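Local coordinates for succinate-semialdehyde dehydrogenase (Synechococcus, PDB 3VZ3), which probably oxidises succinic semialdehyde to succinate, using NADP as the electron-accepting cofactor, at residues Leu124-Ala129 with Val153-His158; Gly233-Phe238 with Ala268-Leu273. The protein carries 1 engineered substitution. All coordinates share one frame; numbering follows the deposited sequence.

How the contacts relate
Contact 1 (124-129 with 153-158) and contact 2 (233-238 with 268-273) each pair neighbouring parallel strands of a beta-alpha-beta unit, but in two different sheets lying on opposite sides of the chain's centre. Their centres are 32 Å apart and their nearest atoms about 15 Å, so they do not touch. Contact 1 closes along the chain before contact 2 opens. What joins them is NADP: contact 1 meets the phosphorylated adenosine ribose through Lys157, while Gly233 in contact 2 belongs to the NADP pocket, on the side of the nicotinamide ribose. Contact 2 is also close to the substrate site, with the side chain of Lys269 about 7 Å from bound 4-oxobutanoic acid.

Contact 1. Residues Leu124-Ala129 with Val153-His158; sequences LGILLA and VAVLKH. With NAP (NADP nicotinamide-adenine-dinucleotide phosphate), chain D.
Ile126 and Val153 slant across each other on one face of a parallel strand pair, Ile126 CG1 lying 3.6 Å from Val153 CG2. The other branch of the same isoleucine, CG2, reaches one step along to Val155 CG2 at 4.1 Å, so a beta-branched residue bridges two valines. Val155 holds this CG2 between its backbone N and carbonyl carbon, where it leans toward the partner strand and meets Leu128 CD1 at 4.2 Å, those two side chains crossing nearly at right angles. Helix 25-42 packs on Ile126, Val153 and Val155, and helix 193-198 on Leu128. The face of Leu127, Ala129, Ala154 and Leu156 is slimmer: two alanines suit the close approach of helix 138-149, whose Phe143 rests on both.

Between the two faces, the axes of strands 126-129 and 153-157 make an angle of 27°, and five N-H to O=C bonds join the segments. The straightest is from Ala129 N to Val155 O, 2.9 Å at 173°. Gly125 starts the pairing with backbone angles that would jam a side chain against the preceding carbonyl. At the other end Lys157 leaves the sheet with CG anti to its N, then kinks at chi2 (-92°) and again at chi4. This folded chain brings NZ to the NADP phosphate oxygen O1X at 2.9 Å and to the ribose oxygen O2B in a weak 3.2 Å bond. NZ is steadied by His158 O, also at 2.9 Å, and by Ile188 O, and its positive charge probably favours the 2'-phosphate. A strand end delivering cofactor-binding residues beyond a beta-alpha-beta crossover is characteristic of the Rossmann-like NAD(P)-binding domain of aldehyde dehydrogenases.

Contact 2. Residues Gly233-Phe238 with Ala268-Leu273; sequences GGSDPF and AKRFIL. With NAP (NADP nicotinamide-adenine-dinucleotide phosphate), chain D.
Phe238 and Phe271 make the dense end of this contact, their ring centres 5.2 Å apart and planes inclined at 47°. Phe238 carries CG anti to its backbone N, which brings its CD1 to 3.6 Å from Phe271 CD1, the rings meeting obliquely, and sets its CB over a face of the Phe271 ring. Ala268, small enough to fit beside the phenylalanine, brings CB to 3.6 Å from Phe238 CD2, and Phe281 of helix 275-290 packs on both rings. On the other face Pro237 CB meets Ile272 CD1 at 3.8 Å.

The strands are parallel neighbours, 237-240 and 270-274, linked through helix 246-258 as a beta-alpha-beta unit in the sheet of the aldehyde dehydrogenase catalytic domain. Towards Gly234 and Ser235, before the strand pairing, polar groups take over. Arg270, bent at chi3, turns its guanidinium edge to Ser235 O and grips it side-on with NH2 at 2.9 Å and NE at 3.0 Å, the oxygen just 7° out of the guanidinium plane. NE also has a weak bond to Ser235 OG, while NH1 and NH2 reach on to Leu382 O and Ala383 O of helix 376-384. A leucine here would probably leave these three carbonyls without their shared donor and untie the loop from that helix.

Nearer the ligands the packing gives way to a water-bridged join. Lys269 NZ approaches Gly234 O from above the carbonyl plane, at 2.9 Å, while forming a salt bridge with Glu362. Gly234 suits its place because a CB would strike Asp236 OD1, which is bound to Gly391 N. A water accepts from both Lys269 NZ, at 2.8 Å, and Asp236 N.

Contact 1. Residues Leu124-Ala129 with Val153-His158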
ATOM      1  N   LEU A 124      11.496  -3.931  -7.114  1.00  7.26           N
ATOM      2  CA  LEU A 124      10.640  -5.127  -7.077  1.00  6.98           C
ATOM      3  C   LEU A 124      10.708  -5.962  -8.358  1.00  7.69           C
ATOM      4  O   LEU A 124      10.723  -7.208  -8.313  1.00  7.94           O
ATOM      5  CB  LEU A 124       9.173  -4.736  -6.803  1.00  7.53           C
ATOM      6  CG  LEU A 124       8.821  -4.126  -5.438  1.00  8.60           C
ATOM      7  CD1 LEU A 124       7.322  -3.745  -5.444  1.00  9.68           C
ATOM      8  CD2 LEU A 124       9.143  -5.085  -4.267  1.00  9.47           C
ATOM      9  N   GLY A 125      10.738  -5.283  -9.505  1.00  6.99           N
ATOM     10  CA  GLY A 125      10.822  -5.983 -10.799  1.00  6.62           C
ATOM     11  C   GLY A 125       9.944  -5.257 -11.793  1.00  6.22           C
ATOM     12  O   GLY A 125       9.998  -4.024 -11.891  1.00  6.88           O
ATOM     13  N   ILE A 126       9.126  -6.014 -12.510  1.00  6.14           N
ATOM     14  CA  ILE A 126       8.192  -5.416 -13.475  1.00  6.26           C
ATOM     15  C   ILE A 126       6.993  -4.779 -12.774  1.00  6.69           C
ATOM     16  O   ILE A 126       6.271  -5.442 -12.016  1.00  6.67           O
ATOM     17  CB  ILE A 126       7.632  -6.467 -14.458  1.00  6.73           C
ATOM     18  CG1 ILE A 126       8.761  -7.215 -15.172  1.00  6.19           C
ATOM     19  CG2 ILE A 126       6.699  -5.786 -15.477  1.00  6.45           C
ATOM     20  CD1 ILE A 126       8.265  -8.435 -15.925  1.00  8.93           C
ATOM     21  N   LEU A 127       6.776  -3.497 -13.064  1.00  6.51           N
ATOM     22  CA  LEU A 127       5.617  -2.751 -12.574  1.00  6.67           C
ATOM     23  C   LEU A 127       4.647  -2.523 -13.716  1.00  6.96           C
ATOM     24  O   LEU A 127       5.059  -2.138 -14.815  1.00  6.30           O
ATOM     25  CB  LEU A 127       6.064  -1.399 -12.024  1.00  7.27           C
ATOM     26  CG  LEU A 127       7.208  -1.388 -11.023  1.00 10.35           C
ATOM     27  CD1 LEU A 127       7.500   0.054 -10.616  1.00 12.61           C
ATOM     28  CD2 LEU A 127       6.906  -2.290  -9.797  1.00 12.73           C
ATOM     29  N   LEU A 128       3.361  -2.773 -13.460  1.00  6.00           N
ATOM     30  CA  LEU A 128       2.314  -2.396 -14.416  1.00  5.94           C
ATOM     31  C   LEU A 128       1.776  -1.012 -14.056  1.00  5.69           C
ATOM     32  O   LEU A 128       1.409  -0.765 -12.905  1.00  5.45           O
ATOM     33  CB  LEU A 128       1.175  -3.427 -14.428  1.00  6.19           C
ATOM     34  CG  LEU A 128      -0.162  -2.999 -15.055  1.00  5.43           C
ATOM     35  CD1 LEU A 128      -0.035  -2.783 -16.581  1.00  5.65           C
ATOM     36  CD2 LEU A 128      -1.244  -4.035 -14.737  1.00  6.81           C
ATOM     37  N   ALA A 129       1.716  -0.121 -15.045  1.00  6.26           N
ATOM     38  CA  ALA A 129       1.053   1.185 -14.889  1.00  6.07           C
ATOM     39  C   ALA A 129      -0.129   1.286 -15.850  1.00  6.99           C
ATOM     40  O   ALA A 129       0.015   1.047 -17.051  1.00  7.32           O
ATOM     41  CB  ALA A 129       2.028   2.316 -15.160  1.00  7.48           C
ATOM     42  N   VAL A 153      11.520  -2.077 -13.861  1.00  5.64           N
ATOM     43  CA  VAL A 153      11.142  -1.889 -15.271  1.00  5.34           C
ATOM     44  C   VAL A 153       9.628  -1.763 -15.301  1.00  5.82           C
ATOM     45  O   VAL A 153       8.960  -2.112 -14.323  1.00  6.34           O
ATOM     46  CB  VAL A 153      11.633  -3.033 -16.189  1.00  5.63           C
ATOM     47  CG1 VAL A 153      13.147  -3.185 -16.063  1.00  6.16           C
ATOM     48  CG2 VAL A 153      10.905  -4.360 -15.896  1.00  4.88           C
ATOM     49  N   ALA A 154       9.074  -1.249 -16.402  1.00  6.44           N
ATOM     50  CA  ALA A 154       7.653  -0.908 -16.407  1.00  6.28           C
ATOM     51  C   ALA A 154       7.008  -1.309 -17.705  1.00  5.70           C
ATOM     52  O   ALA A 154       7.626  -1.226 -18.769  1.00  6.42           O
ATOM     53  CB  ALA A 154       7.449   0.580 -16.193  1.00  7.66           C
ATOM     54  N   VAL A 155       5.753  -1.723 -17.605  1.00  5.43           N
ATOM     55  CA  VAL A 155       4.908  -1.891 -18.777  1.00  5.42           C
ATOM     56  C   VAL A 155       3.712  -0.961 -18.589  1.00  5.74           C
ATOM     57  O   VAL A 155       3.144  -0.873 -17.495  1.00  6.52           O
ATOM     58  CB  VAL A 155       4.465  -3.367 -19.027  1.00  5.33           C
ATOM     59  CG1 VAL A 155       5.653  -4.228 -19.485  1.00  4.56           C
ATOM     60  CG2 VAL A 155       3.782  -3.992 -17.808  1.00  6.18           C
ATOM     61  N   LEU A 156       3.388  -0.225 -19.649  1.00  5.57           N
ATOM     62  CA  LEU A 156       2.355   0.792 -19.606  1.00  5.65           C
ATOM     63  C   LEU A 156       1.149   0.359 -20.430  1.00  6.08           C
ATOM     64  O   LEU A 156       1.275   0.028 -21.611  1.00  6.32           O
ATOM     65  CB  LEU A 156       2.901   2.113 -20.157  1.00  6.31           C
ATOM     66  CG  LEU A 156       1.863   3.203 -20.466  1.00  5.25           C
ATOM     67  CD1 LEU A 156       1.197   3.791 -19.190  1.00  6.63           C
ATOM     68  CD2 LEU A 156       2.478   4.311 -21.328  1.00  7.50           C
ATOM     69  N   LYS A 157      -0.013   0.334 -19.781  1.00  5.62           N
ATOM     70  CA  LYS A 157      -1.275   0.262 -20.516  1.00  6.33           C
ATOM     71  C   LYS A 157      -1.855   1.670 -20.439  1.00  5.92           C
ATOM     72  O   LYS A 157      -2.366   2.080 -19.400  1.00  5.78           O
ATOM     73  CB  LYS A 157      -2.233  -0.786 -19.911  1.00  6.58           C
ATOM     74  CG  LYS A 157      -3.589  -0.931 -20.641  1.00  8.39           C
ATOM     75  CD  LYS A 157      -4.682  -0.032 -20.061  1.00  8.38           C
ATOM     76  CE  LYS A 157      -6.035  -0.259 -20.766  1.00 10.46           C
ATOM     77  NZ  LYS A 157      -6.060   0.349 -22.119  1.00 11.99           N
ATOM     78  N   HIS A 158      -1.769   2.409 -21.538  1.00  6.20           N
ATOM     79  CA  HIS A 158      -2.363   3.733 -21.582  1.00  6.00           C
ATOM     80  C   HIS A 158      -3.823   3.663 -22.019  1.00  6.64           C
ATOM     81  O   HIS A 158      -4.306   2.614 -22.487  1.00  6.64           O
ATOM     82  CB  HIS A 158      -1.592   4.630 -22.555  1.00  7.12           C
ATOM     83  CG  HIS A 158      -1.413   6.039 -22.064  1.00  5.73           C
ATOM     84  ND1 HIS A 158      -2.334   6.684 -21.268  1.00  6.90           N
ATOM     85  CD2 HIS A 158      -0.408   6.923 -22.269  1.00  7.23           C
ATOM     86  CE1 HIS A 158      -1.907   7.908 -21.008  1.00  8.67           C
ATOM     87  NE2 HIS A 158      -0.735   8.073 -21.596  1.00  7.62           N
TER
HETATM   88  PA  NAP D 502     -10.756   5.414 -16.856  1.00 29.07           P
HETATM   89  O1A NAP D 502     -11.913   5.007 -17.696  1.00 28.52           O
HETATM   90  O2A NAP D 502     -10.734   4.822 -15.498  1.00 26.54           O
HETATM   91  O5B NAP D 502      -9.402   5.063 -17.669  1.00 27.25           O
HETATM   92  C5B NAP D 502      -8.128   5.100 -17.054  1.00 24.73           C
HETATM   93  C4B NAP D 502      -7.341   3.887 -17.551  1.00 21.94           C
HETATM   94  O4B NAP D 502      -7.926   2.691 -17.045  1.00 21.66           O
HETATM   95  C3B NAP D 502      -7.352   3.736 -19.066  1.00 20.01           C
HETATM   96  O3B NAP D 502      -6.085   3.231 -19.428  1.00 17.67           O
HETATM   97  C2B NAP D 502      -8.450   2.711 -19.323  1.00 20.45           C
HETATM   98  O2B NAP D 502      -8.263   1.961 -20.498  1.00 19.26           O
HETATM   99  C1B NAP D 502      -8.274   1.820 -18.111  1.00 21.76           C
HETATM  100  N9A NAP D 502      -9.445   1.028 -17.685  1.00 22.13           N
HETATM  101  C8A NAP D 502     -10.788   1.326 -17.754  1.00 22.96           C
HETATM  102  N7A NAP D 502     -11.477   0.284 -17.199  1.00 22.35           N
HETATM  103  C5A NAP D 502     -10.587  -0.652 -16.780  1.00 20.81           C
HETATM  104  C6A NAP D 502     -10.723  -1.890 -16.153  1.00 22.98           C
HETATM  105  N6A NAP D 502     -11.931  -2.368 -15.847  1.00 23.05           N
HETATM  106  N1A NAP D 502      -9.592  -2.627 -15.846  1.00 22.27           N
HETATM  107  C2A NAP D 502      -8.326  -2.147 -16.152  1.00 22.42           C
HETATM  108  N3A NAP D 502      -8.196  -0.918 -16.776  1.00 22.08           N
HETATM  109  C4A NAP D 502      -9.309  -0.190 -17.079  1.00 21.34           C
HETATM  110  O3  NAP D 502     -10.659   7.009 -16.666  1.00 32.17           O
HETATM  111  PN  NAP D 502     -11.392   8.234 -17.408  1.00 35.75           P
HETATM  112  O1N NAP D 502     -11.529   7.912 -18.846  1.00 36.64           O
HETATM  113  O2N NAP D 502     -12.614   8.580 -16.630  1.00 36.31           O
HETATM  114  O5D NAP D 502     -10.243   9.342 -17.162  1.00 35.45           O
HETATM  115  C5D NAP D 502     -10.458  10.395 -16.241  1.00 36.28           C
HETATM  116  C4D NAP D 502     -10.346   9.952 -14.787  1.00 36.26           C
HETATM  117  O4D NAP D 502      -8.999   9.987 -14.386  1.00 34.60           O
HETATM  118  C3D NAP D 502     -11.068  10.894 -13.829  1.00 36.89           C
HETATM  119  O3D NAP D 502     -12.364  10.444 -13.507  1.00 37.67           O
HETATM  120  C2D NAP D 502     -10.221  10.875 -12.585  1.00 37.02           C
HETATM  121  O2D NAP D 502     -10.867   9.975 -11.723  1.00 39.61           O
HETATM  122  C1D NAP D 502      -8.916  10.220 -12.990  1.00 33.71           C
HETATM  123  N1N NAP D 502      -7.664  10.942 -12.667  1.00 32.84           N
HETATM  124  C2N NAP D 502      -7.101  10.908 -11.408  1.00 32.37           C
HETATM  125  C3N NAP D 502      -5.906  11.596 -11.162  1.00 32.68           C
HETATM  126  C7N NAP D 502      -5.172  11.559  -9.845  1.00 33.98           C
HETATM  127  O7N NAP D 502      -3.791  11.872  -9.844  1.00 32.84           O
HETATM  128  N7N NAP D 502      -5.811  11.248  -8.715  1.00 32.69           N
HETATM  129  C4N NAP D 502      -5.292  12.280 -12.201  1.00 31.70           C
HETATM  130  C5N NAP D 502      -5.854  12.278 -13.473  1.00 32.67           C
HETATM  131  C6N NAP D 502      -7.041  11.598 -13.696  1.00 30.82           C
HETATM  132  P2B NAP D 502      -9.198   2.159 -21.809  1.00 19.19           P
HETATM  133  O1X NAP D 502      -8.746   1.128 -22.815  1.00 16.98           O
HETATM  134  O2X NAP D 502      -9.026   3.560 -22.333  1.00 16.86           O
HETATM  135  O3X NAP D 502     -10.642   1.950 -21.372  1.00 19.32           O

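Contact 2. Residues Gly233-Phe238 with Ala268-Leu273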
ATOM      1  N   GLY A 233     -10.563   9.734  -8.949  1.00  8.30           N
ATOM      2  CA  GLY A 233     -11.265  11.003  -9.160  1.00  9.66           C
ATOM      3  C   GLY A 233     -11.435  11.856  -7.926  1.00  9.79           C
ATOM      4  O   GLY A 233     -11.133  11.436  -6.810  1.00 10.07           O
ATOM      5  N   GLY A 234     -11.922  13.072  -8.140  1.00  9.48           N
ATOM      6  CA  GLY A 234     -12.191  13.981  -7.034  1.00  8.79           C
ATOM      7  C   GLY A 234     -13.406  14.829  -7.343  1.00  8.21           C
ATOM      8  O   GLY A 234     -13.811  14.949  -8.492  1.00  8.56           O
ATOM      9  N   SER A 235     -13.997  15.394  -6.302  1.00  7.61           N
ATOM     10  CA  SER A 235     -14.934  16.510  -6.471  1.00  6.95           C
ATOM     11  C   SER A 235     -14.496  17.597  -5.508  1.00  6.57           C
ATOM     12  O   SER A 235     -15.178  17.899  -4.517  1.00  6.37           O
ATOM     13  CB  SER A 235     -16.391  16.080  -6.256  1.00  7.64           C
ATOM     14  OG  SER A 235     -17.250  17.191  -6.479  1.00  8.23           O
ATOM     15  N   ASP A 236     -13.328  18.168  -5.800  1.00  5.60           N
ATOM     16  CA  ASP A 236     -12.630  19.001  -4.827  1.00  5.42           C
ATOM     17  C   ASP A 236     -13.397  20.280  -4.527  1.00  4.94           C
ATOM     18  O   ASP A 236     -13.916  20.932  -5.450  1.00  5.31           O
ATOM     19  CB  ASP A 236     -11.225  19.383  -5.294  1.00  4.65           C
ATOM     20  CG  ASP A 236     -10.262  18.177  -5.444  1.00  6.21           C
ATOM     21  OD1 ASP A 236     -10.654  16.985  -5.279  1.00  7.23           O
ATOM     22  OD2 ASP A 236      -9.083  18.464  -5.763  1.00  7.16           O
ATOM     23  N   PRO A 237     -13.462  20.649  -3.236  1.00  5.06           N
ATOM     24  CA  PRO A 237     -14.066  21.919  -2.880  1.00  5.40           C
ATOM     25  C   PRO A 237     -13.098  23.074  -3.091  1.00  5.33           C
ATOM     26  O   PRO A 237     -11.874  22.894  -2.996  1.00  5.78           O
ATOM     27  CB  PRO A 237     -14.352  21.762  -1.373  1.00  5.47           C
ATOM     28  CG  PRO A 237     -13.220  20.876  -0.885  1.00  5.41           C
ATOM     29  CD  PRO A 237     -12.959  19.908  -2.050  1.00  5.00           C
ATOM     30  N   PHE A 238     -13.664  24.250  -3.347  1.00  5.73           N
ATOM     31  CA  PHE A 238     -12.903  25.497  -3.472  1.00  5.67           C
ATOM     32  C   PHE A 238     -13.695  26.440  -2.577  1.00  6.16           C
ATOM     33  O   PHE A 238     -14.781  26.905  -2.951  1.00  6.04           O
ATOM     34  CB  PHE A 238     -12.921  25.953  -4.932  1.00  6.15           C
ATOM     35  CG  PHE A 238     -12.007  27.104  -5.234  1.00  6.66           C
ATOM     36  CD1 PHE A 238     -12.440  28.429  -5.064  1.00  8.35           C
ATOM     37  CD2 PHE A 238     -10.724  26.873  -5.751  1.00  7.94           C
ATOM     38  CE1 PHE A 238     -11.593  29.507  -5.390  1.00  8.66           C
ATOM     39  CE2 PHE A 238      -9.872  27.948  -6.086  1.00  7.36           C
ATOM     40  CZ  PHE A 238     -10.314  29.259  -5.905  1.00  8.34           C
ATOM     41  N   ALA A 268     -11.204  22.530  -9.391  1.00  6.57           N
ATOM     42  CA  ALA A 268     -12.161  23.077  -8.428  1.00  6.71           C
ATOM     43  C   ALA A 268     -13.562  22.738  -8.959  1.00  7.33           C
ATOM     44  O   ALA A 268     -13.999  23.304  -9.986  1.00  8.11           O
ATOM     45  CB  ALA A 268     -11.973  24.590  -8.289  1.00  6.95           C
ATOM     46  N   LYS A 269     -14.268  21.818  -8.299  1.00  6.08           N
ATOM     47  CA  LYS A 269     -15.564  21.367  -8.828  1.00  6.24           C
ATOM     48  C   LYS A 269     -16.748  21.914  -8.063  1.00  6.40           C
ATOM     49  O   LYS A 269     -17.830  22.122  -8.646  1.00  7.05           O
ATOM     50  CB  LYS A 269     -15.653  19.837  -8.937  1.00  6.19           C
ATOM     51  CG  LYS A 269     -14.544  19.206  -9.822  1.00  5.82           C
ATOM     52  CD  LYS A 269     -14.965  17.846 -10.428  1.00  6.03           C
ATOM     53  CE  LYS A 269     -13.854  17.292 -11.361  1.00  7.05           C
ATOM     54  NZ  LYS A 269     -12.722  16.642 -10.632  1.00  7.63           N
ATOM     55  N   ARG A 270     -16.555  22.129  -6.759  1.00  5.62           N
ATOM     56  CA  ARG A 270     -17.625  22.632  -5.907  1.00  5.77           C
ATOM     57  C   ARG A 270     -17.165  23.903  -5.192  1.00  6.36           C
ATOM     58  O   ARG A 270     -16.318  23.842  -4.284  1.00  6.40           O
ATOM     59  CB  ARG A 270     -18.101  21.559  -4.905  1.00  5.90           C
ATOM     60  CG  ARG A 270     -18.812  20.373  -5.598  1.00  5.70           C
ATOM     61  CD  ARG A 270     -19.164  19.209  -4.655  1.00  6.58           C
ATOM     62  NE  ARG A 270     -17.963  18.834  -3.921  1.00  5.67           N
ATOM     63  CZ  ARG A 270     -17.836  18.831  -2.595  1.00  6.74           C
ATOM     64  NH1 ARG A 270     -18.890  19.026  -1.799  1.00  6.52           N
ATOM     65  NH2 ARG A 270     -16.648  18.554  -2.075  1.00  6.50           N
ATOM     66  N   PHE A 271     -17.714  25.042  -5.623  1.00  5.97           N
ATOM     67  CA  PHE A 271     -17.380  26.340  -5.037  1.00  6.03           C
ATOM     68  C   PHE A 271     -18.268  26.561  -3.832  1.00  6.57           C
ATOM     69  O   PHE A 271     -19.496  26.604  -3.954  1.00  7.16           O
ATOM     70  CB  PHE A 271     -17.539  27.465  -6.073  1.00  6.38           C
ATOM     71  CG  PHE A 271     -16.509  27.395  -7.171  1.00  6.69           C
ATOM     72  CD1 PHE A 271     -15.378  28.204  -7.137  1.00  8.77           C
ATOM     73  CD2 PHE A 271     -16.648  26.485  -8.214  1.00  7.42           C
ATOM     74  CE1 PHE A 271     -14.409  28.116  -8.147  1.00  9.02           C
ATOM     75  CE2 PHE A 271     -15.673  26.369  -9.216  1.00  6.55           C
ATOM     76  CZ  PHE A 271     -14.556  27.205  -9.192  1.00  7.14           C
ATOM     77  N   ILE A 272     -17.636  26.685  -2.668  1.00  6.60           N
ATOM     78  CA  ILE A 272     -18.385  26.828  -1.402  1.00  6.66           C
ATOM     79  C   ILE A 272     -18.085  28.216  -0.851  1.00  6.83           C
ATOM     80  O   ILE A 272     -16.955  28.501  -0.447  1.00  7.42           O
ATOM     81  CB  ILE A 272     -17.991  25.695  -0.414  1.00  6.47           C
ATOM     82  CG1 ILE A 272     -18.363  24.332  -1.019  1.00  7.08           C
ATOM     83  CG2 ILE A 272     -18.666  25.897   0.982  1.00  7.09           C
ATOM     84  CD1 ILE A 272     -17.764  23.136  -0.273  1.00  6.93           C
ATOM     85  N   LEU A 273     -19.108  29.072  -0.844  1.00  7.41           N
ATOM     86  CA  LEU A 273     -18.921  30.503  -0.639  1.00  7.34           C
ATOM     87  C   LEU A 273     -19.611  30.964   0.639  1.00  8.20           C
ATOM     88  O   LEU A 273     -20.807  30.752   0.805  1.00  8.32           O
ATOM     89  CB  LEU A 273     -19.535  31.269  -1.825  1.00  8.27           C
ATOM     90  CG  LEU A 273     -19.143  30.799  -3.242  1.00  6.92           C
ATOM     91  CD1 LEU A 273     -19.800  31.658  -4.320  1.00  8.02           C
ATOM     92  CD2 LEU A 273     -17.619  30.779  -3.428  1.00  7.33           C
TER
HETATM   93  PA  NAP D 502     -10.756   5.414 -16.856  1.00 29.07           P
HETATM   94  O1A NAP D 502     -11.913   5.007 -17.696  1.00 28.52           O
HETATM   95  O2A NAP D 502     -10.734   4.822 -15.498  1.00 26.54           O
HETATM   96  O5B NAP D 502      -9.402   5.063 -17.669  1.00 27.25           O
HETATM   97  C5B NAP D 502      -8.128   5.100 -17.054  1.00 24.73           C
HETATM   98  C4B NAP D 502      -7.341   3.887 -17.551  1.00 21.94           C
HETATM   99  O4B NAP D 502      -7.926   2.691 -17.045  1.00 21.66           O
HETATM  100  C3B NAP D 502      -7.352   3.736 -19.066  1.00 20.01           C
HETATM  101  O3B NAP D 502      -6.085   3.231 -19.428  1.00 17.67           O
HETATM  102  C2B NAP D 502      -8.450   2.711 -19.323  1.00 20.45           C
HETATM  103  O2B NAP D 502      -8.263   1.961 -20.498  1.00 19.26           O
HETATM  104  C1B NAP D 502      -8.274   1.820 -18.111  1.00 21.76           C
HETATM  105  N9A NAP D 502      -9.445   1.028 -17.685  1.00 22.13           N
HETATM  106  C8A NAP D 502     -10.788   1.326 -17.754  1.00 22.96           C
HETATM  107  N7A NAP D 502     -11.477   0.284 -17.199  1.00 22.35           N
HETATM  108  C5A NAP D 502     -10.587  -0.652 -16.780  1.00 20.81           C
HETATM  109  C6A NAP D 502     -10.723  -1.890 -16.153  1.00 22.98           C
HETATM  110  N6A NAP D 502     -11.931  -2.368 -15.847  1.00 23.05           N
HETATM  111  N1A NAP D 502      -9.592  -2.627 -15.846  1.00 22.27           N
HETATM  112  C2A NAP D 502      -8.326  -2.147 -16.152  1.00 22.42           C
HETATM  113  N3A NAP D 502      -8.196  -0.918 -16.776  1.00 22.08           N
HETATM  114  C4A NAP D 502      -9.309  -0.190 -17.079  1.00 21.34           C
HETATM  115  O3  NAP D 502     -10.659   7.009 -16.666  1.00 32.17           O
HETATM  116  PN  NAP D 502     -11.392   8.234 -17.408  1.00 35.75           P
HETATM  117  O1N NAP D 502     -11.529   7.912 -18.846  1.00 36.64           O
HETATM  118  O2N NAP D 502     -12.614   8.580 -16.630  1.00 36.31           O
HETATM  119  O5D NAP D 502     -10.243   9.342 -17.162  1.00 35.45           O
HETATM  120  C5D NAP D 502     -10.458  10.395 -16.241  1.00 36.28           C
HETATM  121  C4D NAP D 502     -10.346   9.952 -14.787  1.00 36.26           C
HETATM  122  O4D NAP D 502      -8.999   9.987 -14.386  1.00 34.60           O
HETATM  123  C3D NAP D 502     -11.068  10.894 -13.829  1.00 36.89           C
HETATM  124  O3D NAP D 502     -12.364  10.444 -13.507  1.00 37.67           O
HETATM  125  C2D NAP D 502     -10.221  10.875 -12.585  1.00 37.02           C
HETATM  126  O2D NAP D 502     -10.867   9.975 -11.723  1.00 39.61           O
HETATM  127  C1D NAP D 502      -8.916  10.220 -12.990  1.00 33.71           C
HETATM  128  N1N NAP D 502      -7.664  10.942 -12.667  1.00 32.84           N
HETATM  129  C2N NAP D 502      -7.101  10.908 -11.408  1.00 32.37           C
HETATM  130  C3N NAP D 502      -5.906  11.596 -11.162  1.00 32.68           C
HETATM  131  C7N NAP D 502      -5.172  11.559  -9.845  1.00 33.98           C
HETATM  132  O7N NAP D 502      -3.791  11.872  -9.844  1.00 32.84           O
HETATM  133  N7N NAP D 502      -5.811  11.248  -8.715  1.00 32.69           N
HETATM  134  C4N NAP D 502      -5.292  12.280 -12.201  1.00 31.70           C
HETATM  135  C5N NAP D 502      -5.854  12.278 -13.473  1.00 32.67           C
HETATM  136  C6N NAP D 502      -7.041  11.598 -13.696  1.00 30.82           C
HETATM  137  P2B NAP D 502      -9.198   2.159 -21.809  1.00 19.19           P
HETATM  138  O1X NAP D 502      -8.746   1.128 -22.815  1.00 16.98           O
HETATM  139  O2X NAP D 502      -9.026   3.560 -22.333  1.00 16.86           O
HETATM  140  O3X NAP D 502     -10.642   1.950 -21.372  1.00 19.32           O
HETATM  141  O   HOH W   1     -11.787  17.748  -8.237  1.00  7.91           O